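Local coordinates for uncharacterized protein MJ0754 (Methanocaldococcus jannaschii, PDB 3Q4N) that is of unknown function but folds as a ferritin-like four-helix bundle and binds metal, probably at a dinuclear centre, at residues E27-R32 with G80-P85; W42-F47 with K100-A105; K62-K67 with E130-V135; E113-A118 with P163-K168. One frame throughout, in Å; residues are numbered along the deposited sequence.

Interaction 1: E27-R32 with G80-P85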
loop_
_atom_site.group_PDB
_atom_site.type_symbol
_atom_site.label_atom_id
_atom_site.label_comp_id
_atom_site.label_asym_id
_atom_site.label_seq_id
_atom_site.Cartn_x
_atom_site.Cartn_y
_atom_site.Cartn_z
ATOM N N GLU B 27 4.998 10.687 -6.653
ATOM C CA GLU B 27 5.372 9.293 -6.643
ATOM C C GLU B 27 6.338 8.978 -7.775
ATOM O O GLU B 27 7.364 8.359 -7.518
ATOM C CB GLU B 27 4.170 8.364 -6.624
ATOM C CG GLU B 27 4.500 7.014 -5.992
ATOM C CD GLU B 27 3.279 6.304 -5.385
ATOM O OE1 GLU B 27 2.985 5.152 -5.800
ATOM O OE2 GLU B 27 2.615 6.887 -4.491
ATOM N N GLU B 28 6.026 9.441 -8.995
ATOM C CA GLU B 28 6.834 9.189 -10.210
ATOM C C GLU B 28 8.202 9.864 -10.142
ATOM O O GLU B 28 9.185 9.422 -10.754
ATOM C CB GLU B 28 6.096 9.662 -11.462
ATOM C CG GLU B 28 4.703 9.043 -11.680
ATOM C CD GLU B 28 4.702 7.554 -12.137
ATOM O OE1 GLU B 28 5.282 7.224 -13.194
ATOM O OE2 GLU B 28 4.097 6.699 -11.442
ATOM N N LYS B 29 8.259 10.952 -9.395
ATOM C CA LYS B 29 9.508 11.642 -9.203
ATOM C C LYS B 29 10.430 10.821 -8.292
ATOM O O LYS B 29 11.643 10.718 -8.545
ATOM C CB LYS B 29 9.273 13.041 -8.648
ATOM C CG LYS B 29 10.560 13.819 -8.488
ATOM C CD LYS B 29 10.339 15.275 -8.169
ATOM C CE LYS B 29 11.664 15.918 -7.847
ATOM N NZ LYS B 29 12.165 15.471 -6.528
ATOM N N LEU B 30 9.858 10.226 -7.249
ATOM C CA LEU B 30 10.615 9.299 -6.416
ATOM C C LEU B 30 11.320 8.266 -7.301
ATOM O O LEU B 30 12.557 8.154 -7.298
ATOM C CB LEU B 30 9.704 8.605 -5.404
ATOM C CG LEU B 30 10.318 7.439 -4.629
ATOM C CD1 LEU B 30 11.630 7.844 -3.940
ATOM C CD2 LEU B 30 9.316 6.866 -3.628
ATOM N N ALA B 31 10.519 7.520 -8.053
ATOM C CA ALA B 31 11.019 6.557 -9.005
ATOM C C ALA B 31 12.165 7.164 -9.809
ATOM O O ALA B 31 13.257 6.618 -9.846
ATOM C CB ALA B 31 9.891 6.127 -9.923
ATOM N N ARG B 32 11.931 8.321 -10.416
ATOM C CA ARG B 32 12.939 8.925 -11.250
ATOM C C ARG B 32 14.227 9.248 -10.467
ATOM O O ARG B 32 15.330 8.845 -10.869
ATOM C CB ARG B 32 12.380 10.137 -11.985
ATOM C CG ARG B 32 13.327 10.668 -13.065
ATOM C CD ARG B 32 13.197 12.194 -13.309
ATOM N NE ARG B 32 13.443 12.997 -12.103
ATOM C CZ ARG B 32 13.132 14.287 -11.972
ATOM N NH1 ARG B 32 12.564 14.944 -12.979
ATOM N NH2 ARG B 32 13.383 14.923 -10.826
ATOM N N GLY B 80 15.906 14.079 -5.058
ATOM C CA GLY B 80 15.729 13.697 -3.661
ATOM C C GLY B 80 15.002 14.695 -2.787
ATOM O O GLY B 80 14.971 14.545 -1.570
ATOM N N VAL B 81 14.408 15.702 -3.414
ATOM C CA VAL B 81 13.667 16.735 -2.707
ATOM C C VAL B 81 12.155 16.592 -2.935
ATOM O O VAL B 81 11.704 16.468 -4.078
ATOM C CB VAL B 81 14.130 18.115 -3.169
ATOM C CG1 VAL B 81 13.568 19.204 -2.252
ATOM C CG2 VAL B 81 15.648 18.157 -3.220
ATOM N N PHE B 82 11.380 16.605 -1.847
ATOM C CA PHE B 82 9.927 16.347 -1.920
ATOM C C PHE B 82 9.123 17.141 -0.898
ATOM O O PHE B 82 9.529 17.241 0.258
ATOM C CB PHE B 82 9.632 14.855 -1.684
ATOM C CG PHE B 82 10.208 13.948 -2.726
ATOM C CD1 PHE B 82 9.451 13.560 -3.814
ATOM C CD2 PHE B 82 11.505 13.484 -2.619
ATOM C CE1 PHE B 82 9.972 12.729 -4.787
ATOM C CE2 PHE B 82 12.039 12.659 -3.588
ATOM C CZ PHE B 82 11.268 12.276 -4.672
ATOM N N SER B 83 7.980 17.680 -1.323
ATOM C CA SER B 83 6.972 18.202 -0.399
ATOM C C SER B 83 6.669 17.137 0.630
ATOM O O SER B 83 7.245 17.138 1.722
ATOM C CB SER B 83 5.661 18.521 -1.117
ATOM O OG SER B 83 5.772 19.670 -1.932
ATOM N N ASN B 84 5.777 16.218 0.261
ATOM C CA ASN B 84 5.316 15.165 1.142
ATOM C C ASN B 84 6.459 14.291 1.685
ATOM O O ASN B 84 7.077 13.532 0.928
ATOM C CB ASN B 84 4.292 14.322 0.404
ATOM C CG ASN B 84 3.705 13.247 1.265
ATOM O OD1 ASN B 84 3.801 13.285 2.491
ATOM N ND2 ASN B 84 3.082 12.277 0.631
ATOM N N PRO B 85 6.738 14.394 3.008
ATOM C CA PRO B 85 7.898 13.731 3.624
ATOM C C PRO B 85 7.852 12.217 3.465
ATOM O O PRO B 85 8.886 11.556 3.477
ATOM C CB PRO B 85 7.787 14.123 5.096
ATOM C CG PRO B 85 6.964 15.359 5.095
ATOM C CD PRO B 85 5.959 15.135 4.013
#
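Lys-29 of helix 15-42 and Phe-82 of the loop 80-85 reach toward each other tip to tip, and a charge, a hydrogen bond and apolar packing all meet there. The cation-pi contact puts Lys-29 NZ over one face of the Phe-82 ring, 4.0 Å from its centroid and 17° off the normal, offset toward the rim. The lysine chain runs extended as far as CE and then bends at its last torsion (chi4 -72°), which sets NZ over the ring.

The same nitrogen gives a hydrogen bond to the backbone: Lys-29 NZ lies 2.7 Å from Val-81 O, with a C=O to donor angle of 145°. Beyond the two segments it also forms a salt bridge with Asp-33 and a hydrogen bond to Ser-78 O.

Apolar packing completes the contact. Lys-29 CG is 3.9 Å from Phe-82 CE1, and Phe-82 CZ comes within 3.5 Å of Leu-30 CA and 4.1 Å of Leu-30 CB. Farther out, Leu-30 packs on Phe-87 and Leu-90 of helix 85-98.

An alanine in place of Lys-29 would probably leave Val-81 O and the Asp-33 carboxylate without their ammonium partner and uncover the Phe-82 face. Carbonyls, a carboxylate and a pi face thus surround one buried ammonium, a setting likely to keep it positively charged while it holds the loop to the helix.

Interaction 2: W42-F47 with K100-A105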
loop_
_atom_site.group_PDB
_atom_site.type_symbol
_atom_site.label_atom_id
_atom_site.label_comp_id
_atom_site.label_asym_id
_atom_site.label_seq_id
_atom_site.Cartn_x
_atom_site.Cartn_y
_atom_site.Cartn_z
ATOM N N TRP B 42 25.946 2.671 -9.911
ATOM C CA TRP B 42 26.238 1.367 -10.532
ATOM C C TRP B 42 26.423 1.388 -12.032
ATOM O O TRP B 42 27.047 0.486 -12.573
ATOM C CB TRP B 42 25.146 0.341 -10.205
ATOM C CG TRP B 42 25.021 0.094 -8.765
ATOM C CD1 TRP B 42 23.983 0.448 -7.971
ATOM C CD2 TRP B 42 25.987 -0.543 -7.922
ATOM N NE1 TRP B 42 24.226 0.070 -6.677
ATOM C CE2 TRP B 42 25.454 -0.539 -6.611
ATOM C CE3 TRP B 42 27.255 -1.126 -8.146
ATOM C CZ2 TRP B 42 26.146 -1.093 -5.509
ATOM C CZ3 TRP B 42 27.948 -1.669 -7.056
ATOM C CH2 TRP B 42 27.385 -1.647 -5.751
ATOM N N LYS B 43 25.843 2.380 -12.702
ATOM C CA LYS B 43 26.025 2.566 -14.147
ATOM C C LYS B 43 25.297 1.524 -15.019
ATOM O O LYS B 43 25.706 1.260 -16.182
ATOM C CB LYS B 43 27.521 2.624 -14.493
ATOM C CG LYS B 43 28.037 4.016 -14.826
ATOM C CD LYS B 43 27.995 5.015 -13.643
ATOM C CE LYS B 43 29.280 5.868 -13.580
ATOM N NZ LYS B 43 29.838 6.249 -14.930
ATOM N N LEU B 44 24.223 0.945 -14.462
ATOM C CA LEU B 44 23.406 -0.035 -15.178
ATOM C C LEU B 44 22.420 0.680 -16.077
ATOM O O LEU B 44 21.606 1.474 -15.600
ATOM C CB LEU B 44 22.670 -0.972 -14.210
ATOM C CG LEU B 44 23.522 -1.963 -13.409
ATOM C CD1 LEU B 44 22.677 -2.701 -12.378
ATOM C CD2 LEU B 44 24.287 -2.934 -14.326
ATOM N N GLN B 45 22.504 0.375 -17.376
ATOM C CA GLN B 45 21.771 1.075 -18.444
ATOM C C GLN B 45 20.292 1.224 -18.168
ATOM O O GLN B 45 19.691 2.254 -18.454
ATOM C CB GLN B 45 21.943 0.359 -19.789
ATOM C CG GLN B 45 21.640 1.246 -21.011
ATOM C CD GLN B 45 22.475 2.517 -21.013
ATOM O OE1 GLN B 45 23.704 2.482 -20.803
ATOM N NE2 GLN B 45 21.815 3.651 -21.237
ATOM N N ILE B 46 19.725 0.169 -17.621
ATOM C CA ILE B 46 18.332 0.113 -17.236
ATOM C C ILE B 46 17.871 1.309 -16.382
ATOM O O ILE B 46 16.762 1.843 -16.565
ATOM C CB ILE B 46 18.094 -1.223 -16.501
ATOM C CG1 ILE B 46 16.632 -1.393 -16.109
ATOM C CG2 ILE B 46 19.053 -1.363 -15.312
ATOM C CD1 ILE B 46 16.256 -2.811 -15.876
ATOM N N PHE B 47 18.735 1.738 -15.466
ATOM C CA PHE B 47 18.429 2.871 -14.612
ATOM C C PHE B 47 18.350 4.160 -15.394
ATOM O O PHE B 47 17.446 4.970 -15.161
ATOM C CB PHE B 47 19.431 2.959 -13.485
ATOM C CG PHE B 47 19.262 1.869 -12.482
ATOM C CD1 PHE B 47 18.020 1.660 -11.880
ATOM C CD2 PHE B 47 20.321 1.030 -12.162
ATOM C CE1 PHE B 47 17.843 0.656 -10.965
ATOM C CE2 PHE B 47 20.156 0.021 -11.240
ATOM C CZ PHE B 47 18.911 -0.165 -10.638
ATOM N N LYS B 100 23.755 -0.820 -1.765
ATOM C CA LYS B 100 24.481 -1.937 -1.162
ATOM C C LYS B 100 25.006 -2.970 -2.178
ATOM O O LYS B 100 26.163 -3.408 -2.087
ATOM C CB LYS B 100 23.650 -2.587 -0.056
ATOM C CG LYS B 100 23.648 -1.802 1.261
ATOM C CD LYS B 100 23.206 -2.690 2.410
ATOM C CE LYS B 100 21.692 -2.881 2.449
ATOM N NZ LYS B 100 21.121 -2.069 3.556
ATOM N N SER B 101 24.170 -3.359 -3.140
ATOM C CA SER B 101 24.629 -4.223 -4.223
ATOM C C SER B 101 23.894 -3.948 -5.520
ATOM O O SER B 101 22.776 -3.461 -5.505
ATOM C CB SER B 101 24.486 -5.706 -3.842
ATOM O OG SER B 101 23.163 -6.183 -4.022
ATOM N N GLU B 102 24.528 -4.283 -6.638
ATOM C CA GLU B 102 23.821 -4.447 -7.905
ATOM C C GLU B 102 22.495 -5.198 -7.749
ATOM O O GLU B 102 21.442 -4.679 -8.116
ATOM C CB GLU B 102 24.699 -5.166 -8.913
ATOM C CG GLU B 102 25.621 -4.226 -9.632
ATOM C CD GLU B 102 26.692 -4.943 -10.412
ATOM O OE1 GLU B 102 27.138 -4.396 -11.444
ATOM O OE2 GLU B 102 27.096 -6.046 -9.984
ATOM N N VAL B 103 22.531 -6.406 -7.196
ATOM C CA VAL B 103 21.289 -7.137 -6.985
ATOM C C VAL B 103 20.278 -6.275 -6.186
ATOM O O VAL B 103 19.066 -6.310 -6.461
ATOM C CB VAL B 103 21.535 -8.519 -6.322
ATOM C CG1 VAL B 103 20.244 -9.360 -6.320
ATOM C CG2 VAL B 103 22.689 -9.276 -7.023
ATOM N N ASP B 104 20.783 -5.477 -5.235
ATOM C CA ASP B 104 19.925 -4.608 -4.424
ATOM C C ASP B 104 19.284 -3.492 -5.223
ATOM O O ASP B 104 18.049 -3.403 -5.292
ATOM C CB ASP B 104 20.683 -4.026 -3.241
ATOM C CG ASP B 104 20.792 -5.016 -2.075
ATOM O OD1 ASP B 104 19.958 -5.956 -2.000
ATOM O OD2 ASP B 104 21.712 -4.854 -1.232
ATOM N N ALA B 105 20.127 -2.645 -5.814
ATOM C CA ALA B 105 19.702 -1.675 -6.834
ATOM C C ALA B 105 18.543 -2.231 -7.629
ATOM O O ALA B 105 17.476 -1.632 -7.687
ATOM C CB ALA B 105 20.843 -1.351 -7.766
#
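The indole of Trp-42 lies against the first turn of helix 102-125, presenting a face to the backbone where that helix begins. Glu-102 N sits over this face, 3.8 Å from Trp-42 CZ2, and Ser-101 C approaches the same atom at 3.6 Å. Chi1 of -61° sets Trp-42 CG anti to the carbonyl carbon, and the indole beyond it lies against the 100-105 segment. The Glu-102 chain passes it obliquely, CG at 3.8 Å from Trp-42 CE3, the carboxylate turned 36° from the indole plane. At the pyrrole end, Trp-42 NE1 is hydrogen-bonded to Gly-98 O.

Ala-105 CB touches two aromatic groups, at 3.6 Å from Trp-42 CD1 and 3.7 Å from Phe-47 CZ, while Ala-105 O meets the Phe-47 ring at its edge. Ser-101 OG N-caps the helix, accepting from Asp-104 N at 2.8 Å.

An alanine at Trp-42 would probably open a gap over this first helical turn and leave Gly-98 O without its indole donor. The contact lies toward one end of the ferritin-like four-helix bundle, where the short turn between helices 15-42 and 45-68 packs on the capped start of helix 102-125.

Interaction 3: K62-K67 with E130-V135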
loop_
_atom_site.group_PDB
_atom_site.type_symbol
_atom_site.label_atom_id
_atom_site.label_comp_id
_atom_site.label_asym_id
_atom_site.label_seq_id
_atom_site.Cartn_x
_atom_site.Cartn_y
_atom_site.Cartn_z
ATOM N N LYS B 62 1.887 16.204 -14.763
ATOM C CA LYS B 62 1.969 17.650 -14.830
ATOM C C LYS B 62 0.890 18.184 -15.764
ATOM O O LYS B 62 0.192 19.123 -15.386
ATOM C CB LYS B 62 3.361 18.076 -15.282
ATOM C CG LYS B 62 3.490 19.531 -15.573
ATOM C CD LYS B 62 4.627 20.138 -14.806
ATOM C CE LYS B 62 4.180 21.474 -14.211
ATOM N NZ LYS B 62 5.250 22.155 -13.420
ATOM N N TYR B 63 0.727 17.553 -16.941
ATOM C CA TYR B 63 -0.357 17.871 -17.917
ATOM C C TYR B 63 -1.756 18.032 -17.295
ATOM O O TYR B 63 -2.542 18.874 -17.747
ATOM C CB TYR B 63 -0.405 16.835 -19.074
ATOM C CG TYR B 63 -1.505 17.053 -20.137
ATOM C CD1 TYR B 63 -2.853 16.721 -19.872
ATOM C CD2 TYR B 63 -1.190 17.570 -21.416
ATOM C CE1 TYR B 63 -3.872 16.925 -20.840
ATOM C CE2 TYR B 63 -2.193 17.775 -22.407
ATOM C CZ TYR B 63 -3.540 17.447 -22.116
ATOM O OH TYR B 63 -4.548 17.631 -23.079
ATOM N N LEU B 64 -2.048 17.229 -16.272
ATOM C CA LEU B 64 -3.368 17.207 -15.612
ATOM C C LEU B 64 -3.493 18.208 -14.482
ATOM O O LEU B 64 -4.581 18.666 -14.167
ATOM C CB LEU B 64 -3.693 15.811 -15.089
ATOM C CG LEU B 64 -3.994 14.758 -16.165
ATOM C CD1 LEU B 64 -3.897 13.364 -15.586
ATOM C CD2 LEU B 64 -5.368 14.971 -16.803
ATOM N N LEU B 65 -2.366 18.534 -13.873
ATOM C CA LEU B 65 -2.349 19.533 -12.840
ATOM C C LEU B 65 -2.570 20.857 -13.521
ATOM O O LEU B 65 -3.223 21.739 -12.974
ATOM C CB LEU B 65 -1.018 19.536 -12.088
ATOM C CG LEU B 65 -0.417 18.258 -11.477
ATOM C CD1 LEU B 65 0.338 18.590 -10.199
ATOM C CD2 LEU B 65 -1.472 17.213 -11.171
ATOM N N GLU B 66 -2.033 20.986 -14.729
ATOM C CA GLU B 66 -2.207 22.184 -15.524
ATOM C C GLU B 66 -3.648 22.271 -15.990
ATOM O O GLU B 66 -4.312 23.289 -15.801
ATOM C CB GLU B 66 -1.303 22.141 -16.748
ATOM C CG GLU B 66 0.167 22.292 -16.456
ATOM C CD GLU B 66 1.007 22.218 -17.721
ATOM O OE1 GLU B 66 0.777 21.289 -18.550
ATOM O OE2 GLU B 66 1.905 23.083 -17.878
ATOM N N LYS B 67 -4.123 21.186 -16.594
ATOM C CA LYS B 67 -5.444 21.146 -17.197
ATOM C C LYS B 67 -6.534 21.445 -16.181
ATOM O O LYS B 67 -7.551 22.005 -16.543
ATOM C CB LYS B 67 -5.694 19.770 -17.822
ATOM C CG LYS B 67 -6.316 19.789 -19.205
ATOM C CD LYS B 67 -7.769 20.240 -19.200
ATOM C CE LYS B 67 -8.512 19.674 -20.384
ATOM N NZ LYS B 67 -8.730 18.212 -20.164
ATOM N N GLU B 130 -12.969 10.509 -16.321
ATOM C CA GLU B 130 -12.455 9.752 -17.468
ATOM C C GLU B 130 -11.055 10.181 -18.021
ATOM O O GLU B 130 -10.370 9.376 -18.655
ATOM C CB GLU B 130 -13.518 9.670 -18.572
ATOM C CG GLU B 130 -13.383 8.432 -19.478
ATOM C CD GLU B 130 -13.748 7.124 -18.772
ATOM O OE1 GLU B 130 -14.959 6.886 -18.555
ATOM O OE2 GLU B 130 -12.822 6.329 -18.445
ATOM N N ASP B 131 -10.633 11.422 -17.768
ATOM C CA ASP B 131 -9.284 11.903 -18.117
ATOM C C ASP B 131 -8.200 11.282 -17.231
ATOM O O ASP B 131 -7.283 10.589 -17.715
ATOM C CB ASP B 131 -9.199 13.427 -17.967
ATOM C CG ASP B 131 -9.828 14.172 -19.122
ATOM O OD1 ASP B 131 -10.254 13.495 -20.093
ATOM O OD2 ASP B 131 -9.892 15.437 -19.049
ATOM N N ILE B 132 -8.294 11.577 -15.932
ATOM C CA ILE B 132 -7.445 10.985 -14.904
ATOM C C ILE B 132 -7.296 9.511 -15.178
ATOM O O ILE B 132 -6.171 9.052 -15.371
ATOM C CB ILE B 132 -8.058 11.167 -13.500
ATOM C CG1 ILE B 132 -7.817 12.575 -12.973
ATOM C CG2 ILE B 132 -7.455 10.206 -12.514
ATOM C CD1 ILE B 132 -8.312 13.669 -13.875
ATOM N N LYS B 133 -8.432 8.796 -15.216
ATOM C CA LYS B 133 -8.475 7.347 -15.433
ATOM C C LYS B 133 -7.556 6.907 -16.560
ATOM O O LYS B 133 -6.747 5.998 -16.389
ATOM C CB LYS B 133 -9.900 6.856 -15.681
ATOM C CG LYS B 133 -10.462 5.938 -14.590
ATOM C CD LYS B 133 -11.712 5.198 -15.089
ATOM C CE LYS B 133 -12.309 4.280 -14.023
ATOM N NZ LYS B 133 -13.677 3.860 -14.420
ATOM N N PHE B 134 -7.655 7.586 -17.699
ATOM C CA PHE B 134 -6.797 7.300 -18.859
ATOM C C PHE B 134 -5.291 7.513 -18.636
ATOM O O PHE B 134 -4.492 6.726 -19.124
ATOM C CB PHE B 134 -7.252 8.092 -20.078
ATOM C CG PHE B 134 -6.485 7.771 -21.319
ATOM C CD1 PHE B 134 -6.634 6.536 -21.939
ATOM C CD2 PHE B 134 -5.625 8.710 -21.880
ATOM C CE1 PHE B 134 -5.933 6.237 -23.105
ATOM C CE2 PHE B 134 -4.909 8.423 -23.035
ATOM C CZ PHE B 134 -5.064 7.182 -23.655
ATOM N N VAL B 135 -4.900 8.573 -17.935
ATOM C CA VAL B 135 -3.484 8.764 -17.590
ATOM C C VAL B 135 -2.963 7.640 -16.670
ATOM O O VAL B 135 -1.954 6.996 -16.967
ATOM C CB VAL B 135 -3.258 10.126 -16.955
ATOM C CG1 VAL B 135 -1.877 10.226 -16.366
ATOM C CG2 VAL B 135 -3.475 11.184 -17.999
#
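The flat group of this contact is the carboxylate of Asp-131, which Lys-67 meets from beyond the OD2 end. Lys-67 NZ lies 3.2 Å from Asp-131 OD2 in a salt bridge, raised out of the carboxylate plane, and the two side chains cross at about a right angle. The lysine chain bends at chi2 and again at chi4, and the second bend (chi4 73°) turns NZ to the acid. Asp-131 OD2 has a further partner in the hydroxyl of Tyr-68, and Lys-67 NZ another in the backbone oxygen of Pro-9. The bridge is therefore tied to the N-terminal part of the chain, which packs against the two helices at this point, with Leu-8 touching Lys-67 and Ser-7 touching Asp-131.

Next to this charged pair the packing is aliphatic. Leu-64 and Val-135 reach toward each other tip to tip, the CD1 branch of the leucine being the one that touches, 3.3 Å from Val-135 CG2. The other branch of Leu-64 turns to the neighbouring positions: CD2 is 4.4 Å from Ile-132 CD1 and 4.3 Å from Asp-131 CB. Leu-21 of helix 15-42 touches both Leu-64 and Ile-132, which draws a third helix into the apolar patch.

The axes of the short segments 62-67 and 130-135 approach to 11.1 Å and run antiparallel at 168°, so it is mainly the outer parts of side chains that meet. The salt bridge is an addition at this contact; nearly antiparallel helices with aliphatic side chains between them are characteristic of a four-helix bundle, here the ferritin-like bundle formed in part by helices 45-68 and 130-155.

Interaction 4: E113-A118 with P163-K168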
loop_
_atom_site.group_PDB
_atom_site.type_symbol
_atom_site.label_atom_id
_atom_site.label_comp_id
_atom_site.label_asym_id
_atom_site.label_seq_id
_atom_site.Cartn_x
_atom_site.Cartn_y
_atom_site.Cartn_z
ATOM N N GLU B 113 8.207 -0.113 -8.555
ATOM C CA GLU B 113 7.229 -0.451 -9.547
ATOM C C GLU B 113 6.083 -1.291 -8.956
ATOM O O GLU B 113 4.929 -1.207 -9.389
ATOM C CB GLU B 113 7.957 -1.164 -10.687
ATOM C CG GLU B 113 9.027 -0.289 -11.352
ATOM C CD GLU B 113 8.434 0.893 -12.124
ATOM O OE1 GLU B 113 7.204 1.098 -12.085
ATOM O OE2 GLU B 113 9.188 1.641 -12.770
ATOM N N ASP B 114 6.420 -2.098 -7.956
ATOM C CA ASP B 114 5.451 -2.902 -7.206
ATOM C C ASP B 114 4.473 -1.945 -6.501
ATOM O O ASP B 114 3.242 -2.027 -6.656
ATOM C CB ASP B 114 6.230 -3.752 -6.196
ATOM C CG ASP B 114 5.372 -4.773 -5.480
ATOM O OD1 ASP B 114 4.112 -4.685 -5.506
ATOM O OD2 ASP B 114 5.981 -5.673 -4.865
ATOM N N LEU B 115 5.060 -1.021 -5.751
ATOM C CA LEU B 115 4.342 0.024 -5.098
ATOM C C LEU B 115 3.696 0.951 -6.117
ATOM O O LEU B 115 2.701 1.615 -5.826
ATOM C CB LEU B 115 5.305 0.806 -4.230
ATOM C CG LEU B 115 4.620 1.806 -3.313
ATOM C CD1 LEU B 115 3.325 1.247 -2.744
ATOM C CD2 LEU B 115 5.560 2.147 -2.181
ATOM N N ASP B 116 4.248 1.021 -7.315
ATOM C CA ASP B 116 3.686 1.965 -8.248
ATOM C C ASP B 116 2.375 1.447 -8.829
ATOM O O ASP B 116 1.363 2.137 -8.747
ATOM C CB ASP B 116 4.678 2.342 -9.327
ATOM C CG ASP B 116 4.712 3.842 -9.582
ATOM O OD1 ASP B 116 5.822 4.434 -9.539
ATOM O OD2 ASP B 116 3.636 4.435 -9.826
ATOM N N ILE B 117 2.364 0.226 -9.363
ATOM C CA ILE B 117 1.117 -0.387 -9.815
ATOM C C ILE B 117 0.043 -0.485 -8.695
ATOM O O ILE B 117 -1.164 -0.448 -8.981
ATOM C CB ILE B 117 1.361 -1.769 -10.369
ATOM C CG1 ILE B 117 2.485 -1.734 -11.387
ATOM C CG2 ILE B 117 0.108 -2.316 -11.014
ATOM C CD1 ILE B 117 3.091 -3.116 -11.673
ATOM N N ALA B 118 0.474 -0.616 -7.438
ATOM C CA ALA B 118 -0.458 -0.766 -6.323
ATOM C C ALA B 118 -1.234 0.529 -6.115
ATOM O O ALA B 118 -2.474 0.543 -6.016
ATOM C CB ALA B 118 0.289 -1.147 -5.053
ATOM N N PRO B 163 6.128 -10.027 -5.149
ATOM C CA PRO B 163 5.233 -8.914 -4.924
ATOM C C PRO B 163 5.004 -8.660 -3.438
ATOM O O PRO B 163 5.054 -9.591 -2.648
ATOM C CB PRO B 163 3.931 -9.391 -5.575
ATOM C CG PRO B 163 4.119 -10.856 -5.828
ATOM C CD PRO B 163 5.557 -10.970 -6.114
ATOM N N GLN B 164 4.781 -7.406 -3.061
ATOM C CA GLN B 164 4.547 -7.049 -1.667
ATOM C C GLN B 164 3.268 -6.266 -1.587
ATOM O O GLN B 164 2.608 -6.252 -0.552
ATOM C CB GLN B 164 5.689 -6.193 -1.123
ATOM C CG GLN B 164 7.052 -6.855 -1.190
ATOM C CD GLN B 164 8.215 -5.873 -0.999
ATOM O OE1 GLN B 164 8.448 -4.997 -1.824
ATOM N NE2 GLN B 164 8.960 -6.041 0.085
ATOM N N TYR B 165 2.925 -5.619 -2.697
ATOM C CA TYR B 165 1.823 -4.675 -2.738
ATOM C C TYR B 165 0.794 -5.066 -3.749
ATOM O O TYR B 165 -0.397 -4.884 -3.503
ATOM C CB TYR B 165 2.343 -3.280 -3.044
ATOM C CG TYR B 165 3.434 -2.862 -2.089
ATOM C CD1 TYR B 165 3.174 -2.763 -0.721
ATOM C CD2 TYR B 165 4.727 -2.577 -2.546
ATOM C CE1 TYR B 165 4.161 -2.385 0.173
ATOM C CE2 TYR B 165 5.725 -2.192 -1.660
ATOM C CZ TYR B 165 5.433 -2.104 -0.294
ATOM O OH TYR B 165 6.402 -1.736 0.619
ATOM N N ILE B 166 1.240 -5.580 -4.894
ATOM C CA ILE B 166 0.297 -6.156 -5.873
ATOM C C ILE B 166 0.080 -7.632 -5.552
ATOM O O ILE B 166 0.854 -8.202 -4.791
ATOM C CB ILE B 166 0.753 -5.979 -7.333
ATOM C CG1 ILE B 166 2.166 -6.523 -7.520
ATOM C CG2 ILE B 166 0.654 -4.519 -7.728
ATOM C CD1 ILE B 166 2.483 -6.921 -8.932
ATOM N N SER B 167 -0.965 -8.248 -6.098
ATOM C CA SER B 167 -1.220 -9.662 -5.806
ATOM C C SER B 167 -0.058 -10.526 -6.268
ATOM O O SER B 167 0.774 -10.066 -7.054
ATOM C CB SER B 167 -2.518 -10.137 -6.451
ATOM O OG SER B 167 -2.773 -9.467 -7.660
ATOM N N LYS B 168 0.035 -11.755 -5.761
ATOM C CA LYS B 168 0.889 -12.746 -6.413
ATOM C C LYS B 168 0.226 -13.006 -7.738
ATOM O O LYS B 168 0.869 -12.950 -8.786
ATOM C CB LYS B 168 0.961 -14.068 -5.652
ATOM C CG LYS B 168 2.292 -14.357 -4.983
ATOM C CD LYS B 168 2.188 -14.119 -3.486
ATOM C CE LYS B 168 3.188 -14.960 -2.717
ATOM N NZ LYS B 168 2.891 -14.877 -1.265
#
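Asp-114, on helix 102-125 of the ferritin-like bundle, reaches out to gather backbone N-H groups of the loop 163-168, which follows helix 130-155. Chi1 of -172° sets its CG anti to the backbone N, and the carboxylate it carries meets the loop amides. Asp-114 OD2 accepts from Gln-164 N at 2.8 Å through its syn lone pair. Asp-114 OD1 accepts two bonds. Tyr-165 N meets Asp-114 OD1 at 3.2 Å, on the syn side but 33° out of the carboxylate plane. Ile-166 N lies 3.1 Å from Asp-114 OD1, nearly along the C-O axis. Three successive amides thus hold one carboxylate, and Tyr-161 OH adds a further bond to OD2. This probably stabilises the negative charge of Asp-114 and fixes the course of the loop.

The apolar contacts flank this polar centre. Ala-118 CB is 3.6 Å from Tyr-165 CB, and Ile-117 CB is 3.9 Å from Ile-166 CG2.

The loop also faces the second subunit, where Gln-164 O accepts from Lys-86 of that chain and Ser-167 OG bonds to its Glu-16.

A CH-pi contact completes the set: Leu-115 CD1 stands over one face of the Tyr-165 ring, 4.2 Å from the centroid, while Gln-164 CB lies over the centre of the opposite face.

All four contacts belong to a single ferritin-like bundle. Interactions 2 and 3 both use helix 45-68 but lie on opposite sides of the chain's centre, their own centres about 32 Å apart, so they join helices toward the two ends of the bundle. Interaction 1 fastens the loop 80-85 to helix 15-42, and interaction 4 the loop 163-168 to helix 102-125. Along the chain interaction 1 closes before interaction 4 opens, and the segments of interactions 2 and 3 alternate. Only interactions 1 and 4 touch, their centres about 18 Å apart: Glu-28 and Asp-116 come close there, and Glu-54 lies close to Glu-28 and Glu-113, an acidic cluster consistent with a dinuclear metal centre.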